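Local coordinates for protein arginyl-trna synthetase (Thermus thermophilus, PDB 1IQ0) that probably charges tRNA(Arg) with L-arginine at the cost of ATP, releasing AMP and diphosphate, as a monomeric class I aminoacyl-tRNA synthetase, at residues 9-14 with 20-25; 211-216 with 332-337; 443-448 with 453-458; 313-318 with 366-371. All blocks are in the same frame, centred on the assembly; numbering follows the deposited sequence.

The four contacts are spread widely over one chain. Interaction 1 closes first along the sequence, within the N-terminal domain, and its centre lies 52 Å from that of interaction 2, on the opposite side of the chain's centre. Interactions 2 and 3 both reach the mixed sheet of the catalytic region, through strands 333-335 and 455-457, with centres 33 Å apart. Interaction 4 crosses interaction 2 along the chain, because segment 332-337 falls between 313-318 and 366-371; their nearest atoms are about 6 Å apart without touching. Interaction 3 comes last. The set therefore samples a local N-terminal packing and three packing contacts between separate elements of the catalytic fold.

Interaction 1: residues 9-14 with 20-25; sequences AIAQAL and PVRLKV
Ala11 and Arg22 bring their CA atoms to 5.2 Å, and Leu14 and Pro20 theirs to 6.2 Å, as the extended chain of 20-25 turns back across the flank of helix 3-15, running obliquely against its direction. No hydrogen bond joins the two segments; they meet by packing, Ala11 and Leu14 of the helix against Val21, Arg22 and Leu23. Leu14 carries most of it. Its CG stands beside the backbone N, opposite the carbonyl carbon (chi1 -73°), which sends CD1 toward the extended chain. There Leu14 CD1 meets the carbonyl of Val21 at 3.2 Å to O, a close methyl-to-oxygen approach. The same methyl lies 4.0 Å from Leu23 CG, and the two leucine side chains cross at about a right angle. Val21 adds a looser touch, its CG1 lying 4.4 Å from Leu14 CD1. One turn back along the helix, Ala11 meets Arg22. The first two torsions of Arg22 are extended, and the bend at chi3 (-69°) turns the guanidinium so that one of its faces lies over the methyl of Ala11, with Ala11 CB 3.7 Å from Arg22 NH1. Arg22 NH2 also makes a weak, long ion pair with Glu8 of helix 3-15. The backbone of Val25 is hydrogen-bonded to the side chains of Glu7 and Arg3. This is the chain's return after the first helix of the arginyl-tRNA synthetase N-terminal domain, leading into strand 26-27 of its antiparallel sheet. Leu58 of helix 51-60 packs on Ile10 and Leu14, while Val38 and Tyr36 of strand 36-39 receive Leu23 and Val25.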
loop_
_atom_site.group_PDB
_atom_site.type_symbol
_atom_site.label_atom_id
_atom_site.label_comp_id
_atom_site.label_asym_id
_atom_site.label_seq_id
_atom_site.Cartn_x
_atom_site.Cartn_y
_atom_site.Cartn_z
ATOM N N ALA A 9 15.795 -22.361 -10.325
ATOM C CA ALA A 9 16.783 -23.340 -10.751
ATOM C C ALA A 9 17.722 -23.701 -9.604
ATOM O O ALA A 9 18.195 -24.836 -9.513
ATOM C CB ALA A 9 17.576 -22.802 -11.933
ATOM N N ILE A 10 17.993 -22.735 -8.730
ATOM C CA ILE A 10 18.873 -22.966 -7.585
ATOM C C ILE A 10 18.175 -23.831 -6.540
ATOM O O ILE A 10 18.774 -24.746 -5.982
ATOM C CB ILE A 10 19.292 -21.637 -6.918
ATOM C CG1 ILE A 10 20.207 -20.847 -7.859
ATOM C CG2 ILE A 10 19.983 -21.913 -5.587
ATOM C CD1 ILE A 10 20.570 -19.471 -7.339
ATOM N N ALA A 11 16.908 -23.524 -6.277
ATOM C CA ALA A 11 16.115 -24.270 -5.304
ATOM C C ALA A 11 16.074 -25.738 -5.711
ATOM O O ALA A 11 16.447 -26.628 -4.940
ATOM C CB ALA A 11 14.699 -23.708 -5.245
ATOM N N GLN A 12 15.623 -25.975 -6.938
ATOM C CA GLN A 12 15.520 -27.320 -7.477
ATOM C C GLN A 12 16.846 -28.052 -7.313
ATOM O O GLN A 12 16.874 -29.252 -7.046
ATOM C CB GLN A 12 15.137 -27.254 -8.956
ATOM C CG GLN A 12 14.195 -28.355 -9.391
ATOM C CD GLN A 12 12.932 -28.394 -8.552
ATOM O OE1 GLN A 12 12.213 -27.399 -8.441
ATOM N NE2 GLN A 12 12.656 -29.546 -7.953
ATOM N N ALA A 13 17.942 -27.317 -7.465
ATOM C CA ALA A 13 19.277 -27.891 -7.340
ATOM C C ALA A 13 19.637 -28.191 -5.887
ATOM O O ALA A 13 20.399 -29.118 -5.611
ATOM C CB ALA A 13 20.307 -26.947 -7.946
ATOM N N LEU A 14 19.092 -27.400 -4.967
ATOM C CA LEU A 14 19.355 -27.583 -3.542
ATOM C C LEU A 14 18.626 -28.807 -2.997
ATOM O O LEU A 14 19.082 -29.436 -2.042
ATOM C CB LEU A 14 18.935 -26.332 -2.760
ATOM C CG LEU A 14 19.836 -25.098 -2.906
ATOM C CD1 LEU A 14 19.143 -23.869 -2.337
ATOM C CD2 LEU A 14 21.152 -25.347 -2.193
ATOM N N PRO A 20 16.230 -28.826 1.539
ATOM C CA PRO A 20 15.046 -28.305 0.849
ATOM C C PRO A 20 14.752 -26.848 1.209
ATOM O O PRO A 20 13.623 -26.504 1.560
ATOM C CB PRO A 20 13.925 -29.236 1.326
ATOM C CG PRO A 20 14.653 -30.455 1.861
ATOM C CD PRO A 20 15.830 -29.828 2.538
ATOM N N VAL A 21 15.764 -25.992 1.127
ATOM C CA VAL A 21 15.582 -24.582 1.456
ATOM C C VAL A 21 15.693 -23.707 0.212
ATOM O O VAL A 21 16.389 -24.056 -0.740
ATOM C CB VAL A 21 16.627 -24.118 2.490
ATOM C CG1 VAL A 21 18.026 -24.290 1.927
ATOM C CG2 VAL A 21 16.375 -22.667 2.876
ATOM N N ARG A 22 15.001 -22.572 0.226
ATOM C CA ARG A 22 15.027 -21.645 -0.901
ATOM C C ARG A 22 15.880 -20.419 -0.578
ATOM O O ARG A 22 15.704 -19.784 0.463
ATOM C CB ARG A 22 13.603 -21.209 -1.259
ATOM C CG ARG A 22 13.531 -20.108 -2.309
ATOM C CD ARG A 22 12.090 -19.771 -2.656
ATOM N NE ARG A 22 11.426 -20.854 -3.379
ATOM C CZ ARG A 22 11.738 -21.227 -4.618
ATOM N NH1 ARG A 22 12.705 -20.604 -5.278
ATOM N NH2 ARG A 22 11.081 -22.224 -5.199
ATOM N N LEU A 23 16.804 -20.096 -1.477
ATOM C CA LEU A 23 17.686 -18.951 -1.294
ATOM C C LEU A 23 17.320 -17.787 -2.213
ATOM O O LEU A 23 16.875 -17.992 -3.344
ATOM C CB LEU A 23 19.139 -19.359 -1.550
ATOM C CG LEU A 23 19.791 -20.319 -0.557
ATOM C CD1 LEU A 23 21.235 -20.558 -0.968
ATOM C CD2 LEU A 23 19.734 -19.735 0.843
ATOM N N LYS A 24 17.514 -16.566 -1.723
ATOM C CA LYS A 24 17.211 -15.381 -2.515
ATOM C C LYS A 24 18.462 -14.865 -3.219
ATOM O O LYS A 24 19.541 -14.805 -2.634
ATOM C CB LYS A 24 16.639 -14.270 -1.632
ATOM C CG LYS A 24 15.333 -14.614 -0.919
ATOM C CD LYS A 24 14.239 -15.087 -1.878
ATOM C CE LYS A 24 14.041 -14.134 -3.048
ATOM N NZ LYS A 24 13.885 -12.725 -2.615
ATOM N N VAL A 25 18.306 -14.506 -4.486
ATOM C CA VAL A 25 19.408 -13.971 -5.267
ATOM C C VAL A 25 19.314 -12.449 -5.131
ATOM O O VAL A 25 18.228 -11.905 -4.919
ATOM C CB VAL A 25 19.282 -14.376 -6.762
ATOM C CG1 VAL A 25 18.192 -13.567 -7.435
ATOM C CG2 VAL A 25 20.606 -14.183 -7.470
#

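Interaction 2: residues 211-216 with 332-337; sequences ELREEV and LRTSAP
Arg213 reaches the backbone of Ser335 through a side chain that starts out extended, with CG opposite the backbone N (chi1 -170°), and then bends at chi3 (-88°), which swings the guanidinium up to the strand. Its NH1 comes to 3.6 Å from Ser335 O. That oxygen sits at the edge of the guanidinium and in its plane, but the separation is too long for a hydrogen bond. One face of the group is met by the ring of Pro337, with Arg213 NH2 4.3 Å from Pro337 CD. The carbonyl oxygen is already engaged: Thr334 OG1 donates to Ser335 O at 2.9 Å, only 17° from the carbonyl plane. The charge of Arg213 finds its main partner in Asp242, which forms a salt bridge with NH2 and also accepts a hydrogen bond from Ser335 OG, while Trp239 makes a cation-pi contact with the guanidinium. One aspartate thus links the arginine to the strand. Strand 333-335 runs parallel to 236-239 in the mixed sheet, and Arg213, the first residue of helix 213-229, reaches across to it. The setting is the alpha/beta catalytic domain of the class I synthetases, a Rossmann-like fold of the HUP clan.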
loop_
_atom_site.group_PDB
_atom_site.type_symbol
_atom_site.label_atom_id
_atom_site.label_comp_id
_atom_site.label_asym_id
_atom_site.label_seq_id
_atom_site.Cartn_x
_atom_site.Cartn_y
_atom_site.Cartn_z
ATOM N N GLU A 211 -31.008 6.159 12.859
ATOM C CA GLU A 211 -31.927 7.194 12.406
ATOM C C GLU A 211 -31.293 8.465 11.831
ATOM O O GLU A 211 -32.009 9.380 11.416
ATOM C CB GLU A 211 -32.898 7.537 13.547
ATOM C CG GLU A 211 -33.972 6.463 13.753
ATOM C CD GLU A 211 -34.672 6.550 15.100
ATOM O OE1 GLU A 211 -34.798 7.665 15.650
ATOM O OE2 GLU A 211 -35.113 5.497 15.608
ATOM N N LEU A 212 -29.963 8.521 11.794
ATOM C CA LEU A 212 -29.266 9.681 11.245
ATOM C C LEU A 212 -28.282 9.288 10.146
ATOM O O LEU A 212 -27.303 9.996 9.909
ATOM C CB LEU A 212 -28.486 10.432 12.340
ATOM C CG LEU A 212 -29.188 11.261 13.424
ATOM C CD1 LEU A 212 -30.223 12.191 12.788
ATOM C CD2 LEU A 212 -29.842 10.349 14.415
ATOM N N ARG A 213 -28.520 8.171 9.470
ATOM C CA ARG A 213 -27.580 7.762 8.442
ATOM C C ARG A 213 -27.418 8.779 7.309
ATOM O O ARG A 213 -26.294 9.054 6.877
ATOM C CB ARG A 213 -27.943 6.403 7.836
ATOM C CG ARG A 213 -26.799 5.922 6.939
ATOM C CD ARG A 213 -27.171 4.893 5.893
ATOM N NE ARG A 213 -27.086 3.535 6.398
ATOM C CZ ARG A 213 -26.543 2.520 5.732
ATOM N NH1 ARG A 213 -26.023 2.699 4.526
ATOM N NH2 ARG A 213 -26.529 1.317 6.279
ATOM N N GLU A 214 -28.525 9.332 6.822
ATOM C CA GLU A 214 -28.446 10.304 5.731
ATOM C C GLU A 214 -27.592 11.495 6.124
ATOM O O GLU A 214 -26.783 11.974 5.326
ATOM C CB GLU A 214 -29.843 10.773 5.316
ATOM C CG GLU A 214 -30.745 9.639 4.867
ATOM C CD GLU A 214 -30.035 8.683 3.931
ATOM O OE1 GLU A 214 -29.596 9.129 2.848
ATOM O OE2 GLU A 214 -29.906 7.487 4.280
ATOM N N GLU A 215 -27.766 11.973 7.353
ATOM C CA GLU A 215 -26.974 13.099 7.827
ATOM C C GLU A 215 -25.481 12.754 7.807
ATOM O O GLU A 215 -24.651 13.595 7.470
ATOM C CB GLU A 215 -27.400 13.499 9.246
ATOM C CG GLU A 215 -28.718 14.277 9.304
ATOM C CD GLU A 215 -29.957 13.391 9.263
ATOM O OE1 GLU A 215 -29.845 12.183 8.959
ATOM O OE2 GLU A 215 -31.059 13.912 9.534
ATOM N N VAL A 216 -25.145 11.518 8.175
ATOM C CA VAL A 216 -23.757 11.075 8.183
ATOM C C VAL A 216 -23.261 10.941 6.746
ATOM O O VAL A 216 -22.144 11.348 6.419
ATOM C CB VAL A 216 -23.608 9.698 8.886
ATOM C CG1 VAL A 216 -22.205 9.130 8.637
ATOM C CG2 VAL A 216 -23.859 9.842 10.387
ATOM N N LEU A 332 -18.576 1.262 -6.982
ATOM C CA LEU A 332 -18.541 1.109 -5.531
ATOM C C LEU A 332 -19.856 0.552 -4.969
ATOM O O LEU A 332 -20.938 1.003 -5.339
ATOM C CB LEU A 332 -18.211 2.456 -4.881
ATOM C CG LEU A 332 -18.120 2.530 -3.355
ATOM C CD1 LEU A 332 -17.117 1.506 -2.832
ATOM C CD2 LEU A 332 -17.706 3.946 -2.950
ATOM N N ARG A 333 -19.752 -0.440 -4.086
ATOM C CA ARG A 333 -20.930 -1.047 -3.465
ATOM C C ARG A 333 -20.899 -0.826 -1.949
ATOM O O ARG A 333 -19.838 -0.856 -1.321
ATOM C CB ARG A 333 -21.004 -2.551 -3.772
ATOM C CG ARG A 333 -21.479 -2.914 -5.187
ATOM C CD ARG A 333 -21.394 -4.432 -5.444
ATOM N NE ARG A 333 -22.417 -5.233 -4.760
ATOM C CZ ARG A 333 -22.163 -6.270 -3.950
ATOM N NH1 ARG A 333 -20.912 -6.653 -3.689
ATOM N NH2 ARG A 333 -23.169 -6.959 -3.416
ATOM N N THR A 334 -22.071 -0.615 -1.363
ATOM C CA THR A 334 -22.168 -0.364 0.068
ATOM C C THR A 334 -23.084 -1.354 0.768
ATOM O O THR A 334 -24.009 -1.894 0.163
ATOM C CB THR A 334 -22.743 1.053 0.339
ATOM O OG1 THR A 334 -22.815 1.290 1.752
ATOM C CG2 THR A 334 -24.157 1.175 -0.237
ATOM N N SER A 335 -22.818 -1.605 2.045
ATOM C CA SER A 335 -23.707 -2.462 2.816
ATOM C C SER A 335 -24.951 -1.584 2.961
ATOM O O SER A 335 -24.854 -0.352 2.910
ATOM C CB SER A 335 -23.123 -2.758 4.197
ATOM O OG SER A 335 -22.857 -1.555 4.899
ATOM N N ALA A 336 -26.107 -2.210 3.133
ATOM C CA ALA A 336 -27.357 -1.476 3.278
ATOM C C ALA A 336 -28.452 -2.377 3.852
ATOM O O ALA A 336 -28.293 -3.592 3.936
ATOM C CB ALA A 336 -27.789 -0.919 1.915
ATOM N N PRO A 337 -29.584 -1.789 4.258
ATOM C CA PRO A 337 -30.667 -2.610 4.811
ATOM C C PRO A 337 -31.115 -3.647 3.789
ATOM O O PRO A 337 -31.386 -4.801 4.122
ATOM C CB PRO A 337 -31.763 -1.586 5.095
ATOM C CG PRO A 337 -30.990 -0.329 5.391
ATOM C CD PRO A 337 -29.923 -0.357 4.316
#

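Interaction 3: residues 443-448 with 453-458; sequences RFSMVK and KQIDFR
Ser445 and Met446 face Ile455 and Phe457 in a largely apolar helix-on-strand packing in the catalytic fold, where the chain leaves helix 430-448 and returns as edge strand 455-457. The short segment axes approach to 9.1 Å at 164°, nearly antiparallel, and strand alternation aims Ile455 and Phe457 toward the helix while Asp456 points away. Ile455 touches with both branches: CD1 lies 3.6 Å from Ser445 O and 3.8 Å from Met446 O, and CG2 lies 4.0 Å from Met446 CE. The bends of the methionine chain at chi2 and chi3 carry its terminal methyl to that branch. Phe457, its CG opposite the backbone N (chi1 -175°), presents a ring edge to the serine, Ser445 OG standing 3.3 Å from Phe457 CD1 and near the ring plane. With an alanine here both branches of Ile455 disappear, which would probably open a gap beside the Met446 methyl and the carbonyls of Ser445 and Met446. Backbone hydrogen bonds to Thr387 and Leu389 hold Ile455 beside strand 380-390. Met446 also packs on Val388 of that strand and on Ala127 of helix 120-138, and helix 525-544 receives Phe444.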
loop_
_atom_site.group_PDB
_atom_site.type_symbol
_atom_site.label_atom_id
_atom_site.label_comp_id
_atom_site.label_asym_id
_atom_site.label_seq_id
_atom_site.Cartn_x
_atom_site.Cartn_y
_atom_site.Cartn_z
ATOM N N ARG A 443 1.596 11.392 -3.009
ATOM C CA ARG A 443 1.540 9.928 -2.993
ATOM C C ARG A 443 2.908 9.285 -2.825
ATOM O O ARG A 443 3.043 8.275 -2.124
ATOM C CB ARG A 443 0.882 9.390 -4.268
ATOM C CG ARG A 443 -0.604 9.666 -4.358
ATOM C CD ARG A 443 -1.365 9.086 -3.172
ATOM N NE ARG A 443 -1.934 7.761 -3.421
ATOM C CZ ARG A 443 -1.257 6.623 -3.378
ATOM N NH1 ARG A 443 0.052 6.619 -3.094
ATOM N NH2 ARG A 443 -1.890 5.482 -3.604
ATOM N N PHE A 444 3.934 9.860 -3.447
ATOM C CA PHE A 444 5.275 9.285 -3.324
ATOM C C PHE A 444 5.855 9.511 -1.935
ATOM O O PHE A 444 6.469 8.619 -1.357
ATOM C CB PHE A 444 6.238 9.869 -4.366
ATOM C CG PHE A 444 7.497 9.062 -4.523
ATOM C CD1 PHE A 444 7.514 7.931 -5.329
ATOM C CD2 PHE A 444 8.645 9.387 -3.805
ATOM C CE1 PHE A 444 8.654 7.129 -5.419
ATOM C CE2 PHE A 444 9.786 8.595 -3.885
ATOM C CZ PHE A 444 9.790 7.463 -4.692
ATOM N N SER A 445 5.677 10.713 -1.402
ATOM C CA SER A 445 6.179 11.025 -0.065
ATOM C C SER A 445 5.567 10.090 0.992
ATOM O O SER A 445 6.261 9.556 1.854
ATOM C CB SER A 445 5.846 12.475 0.290
ATOM O OG SER A 445 6.140 12.745 1.652
ATOM N N MET A 446 4.258 9.900 0.921
ATOM C CA MET A 446 3.553 9.048 1.879
ATOM C C MET A 446 3.960 7.578 1.866
ATOM O O MET A 446 3.731 6.858 2.840
ATOM C CB MET A 446 2.045 9.153 1.644
ATOM C CG MET A 446 1.449 10.505 2.032
ATOM S SD MET A 446 1.796 10.859 3.779
ATOM C CE MET A 446 3.249 11.941 3.607
ATOM N N VAL A 447 4.593 7.127 0.789
ATOM C CA VAL A 447 4.950 5.719 0.720
ATOM C C VAL A 447 6.434 5.352 0.549
ATOM O O VAL A 447 6.798 4.180 0.653
ATOM C CB VAL A 447 4.100 5.038 -0.396
ATOM C CG1 VAL A 447 4.701 5.310 -1.780
ATOM C CG2 VAL A 447 3.981 3.573 -0.123
ATOM N N LYS A 448 7.306 6.326 0.309
ATOM C CA LYS A 448 8.722 5.996 0.137
ATOM C C LYS A 448 9.433 5.616 1.444
ATOM O O LYS A 448 10.449 4.916 1.429
ATOM C CB LYS A 448 9.469 7.160 -0.510
ATOM C CG LYS A 448 9.805 8.286 0.439
ATOM C CD LYS A 448 10.783 9.267 -0.201
ATOM C CE LYS A 448 11.145 10.389 0.760
ATOM N NZ LYS A 448 12.034 11.408 0.135
ATOM N N LYS A 453 8.730 4.180 10.328
ATOM C CA LYS A 453 9.416 5.456 10.485
ATOM C C LYS A 453 8.459 6.621 10.296
ATOM O O LYS A 453 7.527 6.555 9.497
ATOM C CB LYS A 453 10.574 5.577 9.489
ATOM C CG LYS A 453 11.812 4.770 9.862
ATOM C CD LYS A 453 12.890 4.891 8.785
ATOM C CE LYS A 453 14.271 4.523 9.313
ATOM N NZ LYS A 453 14.342 3.160 9.901
ATOM N N GLN A 454 8.705 7.686 11.048
ATOM C CA GLN A 454 7.902 8.901 11.003
ATOM C C GLN A 454 8.233 9.705 9.733
ATOM O O GLN A 454 9.361 9.663 9.242
ATOM C CB GLN A 454 8.218 9.730 12.248
ATOM C CG GLN A 454 7.134 10.672 12.712
ATOM C CD GLN A 454 7.475 11.307 14.050
ATOM O OE1 GLN A 454 8.419 12.092 14.158
ATOM N NE2 GLN A 454 6.712 10.958 15.080
ATOM N N ILE A 455 7.249 10.428 9.203
ATOM C CA ILE A 455 7.460 11.243 8.007
ATOM C C ILE A 455 7.232 12.728 8.301
ATOM O O ILE A 455 6.345 13.086 9.069
ATOM C CB ILE A 455 6.478 10.863 6.869
ATOM C CG1 ILE A 455 6.708 9.426 6.413
ATOM C CG2 ILE A 455 6.654 11.806 5.691
ATOM C CD1 ILE A 455 5.679 8.956 5.406
ATOM N N ASP A 456 8.036 13.587 7.689
ATOM C CA ASP A 456 7.867 15.032 7.843
ATOM C C ASP A 456 7.636 15.555 6.429
ATOM O O ASP A 456 8.579 15.673 5.649
ATOM C CB ASP A 456 9.125 15.689 8.429
ATOM C CG ASP A 456 8.923 17.173 8.739
ATOM O OD1 ASP A 456 7.938 17.758 8.250
ATOM O OD2 ASP A 456 9.753 17.760 9.470
ATOM N N PHE A 457 6.384 15.851 6.091
ATOM C CA PHE A 457 6.064 16.346 4.758
ATOM C C PHE A 457 6.311 17.845 4.615
ATOM O O PHE A 457 5.615 18.656 5.231
ATOM C CB PHE A 457 4.605 16.053 4.406
ATOM C CG PHE A 457 4.237 16.438 2.995
ATOM C CD1 PHE A 457 4.530 15.587 1.928
ATOM C CD2 PHE A 457 3.651 17.671 2.726
ATOM C CE1 PHE A 457 4.247 15.960 0.609
ATOM C CE2 PHE A 457 3.364 18.056 1.412
ATOM C CZ PHE A 457 3.666 17.193 0.347
ATOM N N ARG A 458 7.298 18.210 3.800
ATOM C CA ARG A 458 7.610 19.623 3.569
ATOM C C ARG A 458 7.391 19.882 2.081
ATOM O O ARG A 458 8.001 19.233 1.238
ATOM C CB ARG A 458 9.056 19.916 3.979
ATOM C CG ARG A 458 9.406 19.359 5.360
ATOM C CD ARG A 458 10.855 19.630 5.740
ATOM N NE ARG A 458 11.027 20.941 6.357
ATOM C CZ ARG A 458 10.729 21.216 7.625
ATOM N NH1 ARG A 458 10.247 20.270 8.418
ATOM N NH2 ARG A 458 10.907 22.444 8.096
#

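Interaction 4: residues 313-318 with 366-371; sequences MGILEG and AALALA
Met313 and Ile315 meet Leu368 without any flat group between them, so there is no ring face or edge to describe across this contact: it is made by methyl groups and one thioether sulfur. No hydrogen bond crosses it. Leu368 alone supplies the helix side: its CD1 touches only the sulfur, whereas CD2 is shared by the sulfur and Ile315 CD1. Leu368 CD1 lies 3.8 Å from Met313 SD, and the sulfur is also 4.0 Å from Leu368 CD2, so it sits against the fork of the leucine. The side chains of Met313 and Leu368 are turned at about a right angle to each other. Ile315 CD1 is only 3.5 Å from Leu368 CD2, tighter than the usual carbon-to-carbon contact. Met313 runs extended through chi2 (175°), which carries the sulfur outward, and Leu368 directs its CB toward the loop, with CG beside the backbone N (chi1 -78°). These reaches are needed because the CA atoms of Ile315 and Leu368 are 9.4 Å apart. A Schellman motif ends helix 301-312 here: Gly314 (phi 77°) is the C-prime residue, Ile315 N bonds to Phe310 O and Gly314 N to Trp311 O. The turn places Met313 and Ile315 on the same side of the loop, both with their CB atoms directed toward helix 361-370. Phe310 of the ending helix touches Leu368 and Ala371, and Ile306 touches Ala367. Beyond them, Ile315 rests on Leu255 of helix 248-256, while Met276 of strand 274-277 meets Ala367 and Leu370 of helix 361-370.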
loop_
_atom_site.group_PDB
_atom_site.type_symbol
_atom_site.label_atom_id
_atom_site.label_comp_id
_atom_site.label_asym_id
_atom_site.label_seq_id
_atom_site.Cartn_x
_atom_site.Cartn_y
_atom_site.Cartn_z
ATOM N N MET A 313 -13.670 -13.064 6.425
ATOM C CA MET A 313 -13.164 -14.356 5.979
ATOM C C MET A 313 -14.249 -15.406 5.718
ATOM O O MET A 313 -13.949 -16.586 5.569
ATOM C CB MET A 313 -12.116 -14.881 6.978
ATOM C CG MET A 313 -10.860 -13.981 7.041
ATOM S SD MET A 313 -9.634 -14.438 8.284
ATOM C CE MET A 313 -8.062 -14.270 7.312
ATOM N N GLY A 314 -15.505 -14.972 5.665
ATOM C CA GLY A 314 -16.595 -15.889 5.370
ATOM C C GLY A 314 -17.074 -16.804 6.476
ATOM O O GLY A 314 -17.902 -17.686 6.245
ATOM N N ILE A 315 -16.563 -16.605 7.680
ATOM C CA ILE A 315 -16.961 -17.421 8.810
ATOM C C ILE A 315 -18.382 -17.054 9.223
ATOM O O ILE A 315 -19.156 -17.914 9.646
ATOM C CB ILE A 315 -15.990 -17.212 9.980
ATOM C CG1 ILE A 315 -14.586 -17.652 9.547
ATOM C CG2 ILE A 315 -16.466 -17.963 11.206
ATOM C CD1 ILE A 315 -13.493 -17.357 10.575
ATOM N N LEU A 316 -18.727 -15.777 9.081
ATOM C CA LEU A 316 -20.064 -15.296 9.429
ATOM C C LEU A 316 -20.713 -14.569 8.256
ATOM O O LEU A 316 -20.021 -14.041 7.391
ATOM C CB LEU A 316 -20.000 -14.344 10.626
ATOM C CG LEU A 316 -19.628 -14.915 11.995
ATOM C CD1 LEU A 316 -19.656 -13.788 13.027
ATOM C CD2 LEU A 316 -20.610 -16.029 12.387
ATOM N N GLU A 317 -22.042 -14.545 8.236
ATOM C CA GLU A 317 -22.795 -13.870 7.179
ATOM C C GLU A 317 -23.854 -12.940 7.772
ATOM O O GLU A 317 -24.122 -12.978 8.974
ATOM C CB GLU A 317 -23.470 -14.903 6.269
ATOM C CG GLU A 317 -22.488 -15.756 5.471
ATOM C CD GLU A 317 -23.173 -16.826 4.636
ATOM O OE1 GLU A 317 -24.049 -16.487 3.816
ATOM O OE2 GLU A 317 -22.827 -18.011 4.797
ATOM N N GLY A 318 -24.457 -12.107 6.927
ATOM C CA GLY A 318 -25.484 -11.197 7.400
ATOM C C GLY A 318 -25.534 -9.867 6.669
ATOM O O GLY A 318 -26.601 -9.259 6.540
ATOM N N ALA A 366 -5.787 -15.197 17.774
ATOM C CA ALA A 366 -6.221 -16.179 18.760
ATOM C C ALA A 366 -7.683 -16.543 18.569
ATOM O O ALA A 366 -8.060 -17.707 18.717
ATOM C CB ALA A 366 -6.002 -15.633 20.170
ATOM N N ALA A 367 -8.505 -15.544 18.242
ATOM C CA ALA A 367 -9.927 -15.775 18.040
ATOM C C ALA A 367 -10.144 -16.706 16.853
ATOM O O ALA A 367 -10.949 -17.642 16.923
ATOM C CB ALA A 367 -10.651 -14.449 17.822
ATOM N N LEU A 368 -9.431 -16.452 15.762
ATOM C CA LEU A 368 -9.561 -17.305 14.588
ATOM C C LEU A 368 -9.111 -18.737 14.909
ATOM O O LEU A 368 -9.737 -19.695 14.469
ATOM C CB LEU A 368 -8.747 -16.738 13.418
ATOM C CG LEU A 368 -9.363 -15.550 12.672
ATOM C CD1 LEU A 368 -8.298 -14.868 11.833
ATOM C CD2 LEU A 368 -10.518 -16.028 11.796
ATOM N N ALA A 369 -8.038 -18.887 15.679
ATOM C CA ALA A 369 -7.555 -20.227 16.032
ATOM C C ALA A 369 -8.539 -20.958 16.956
ATOM O O ALA A 369 -8.922 -22.101 16.692
ATOM C CB ALA A 369 -6.172 -20.141 16.696
ATOM N N LEU A 370 -8.957 -20.293 18.029
ATOM C CA LEU A 370 -9.893 -20.891 18.978
ATOM C C LEU A 370 -11.218 -21.278 18.327
ATOM O O LEU A 370 -11.876 -22.231 18.751
ATOM C CB LEU A 370 -10.152 -19.929 20.137
ATOM C CG LEU A 370 -8.930 -19.701 21.027
ATOM C CD1 LEU A 370 -9.205 -18.589 22.025
ATOM C CD2 LEU A 370 -8.585 -21.004 21.742
ATOM N N ALA A 371 -11.607 -20.537 17.299
ATOM C CA ALA A 371 -12.850 -20.820 16.601
ATOM C C ALA A 371 -12.627 -21.990 15.653
ATOM O O ALA A 371 -13.552 -22.441 14.988
ATOM C CB ALA A 371 -13.309 -19.587 15.822
#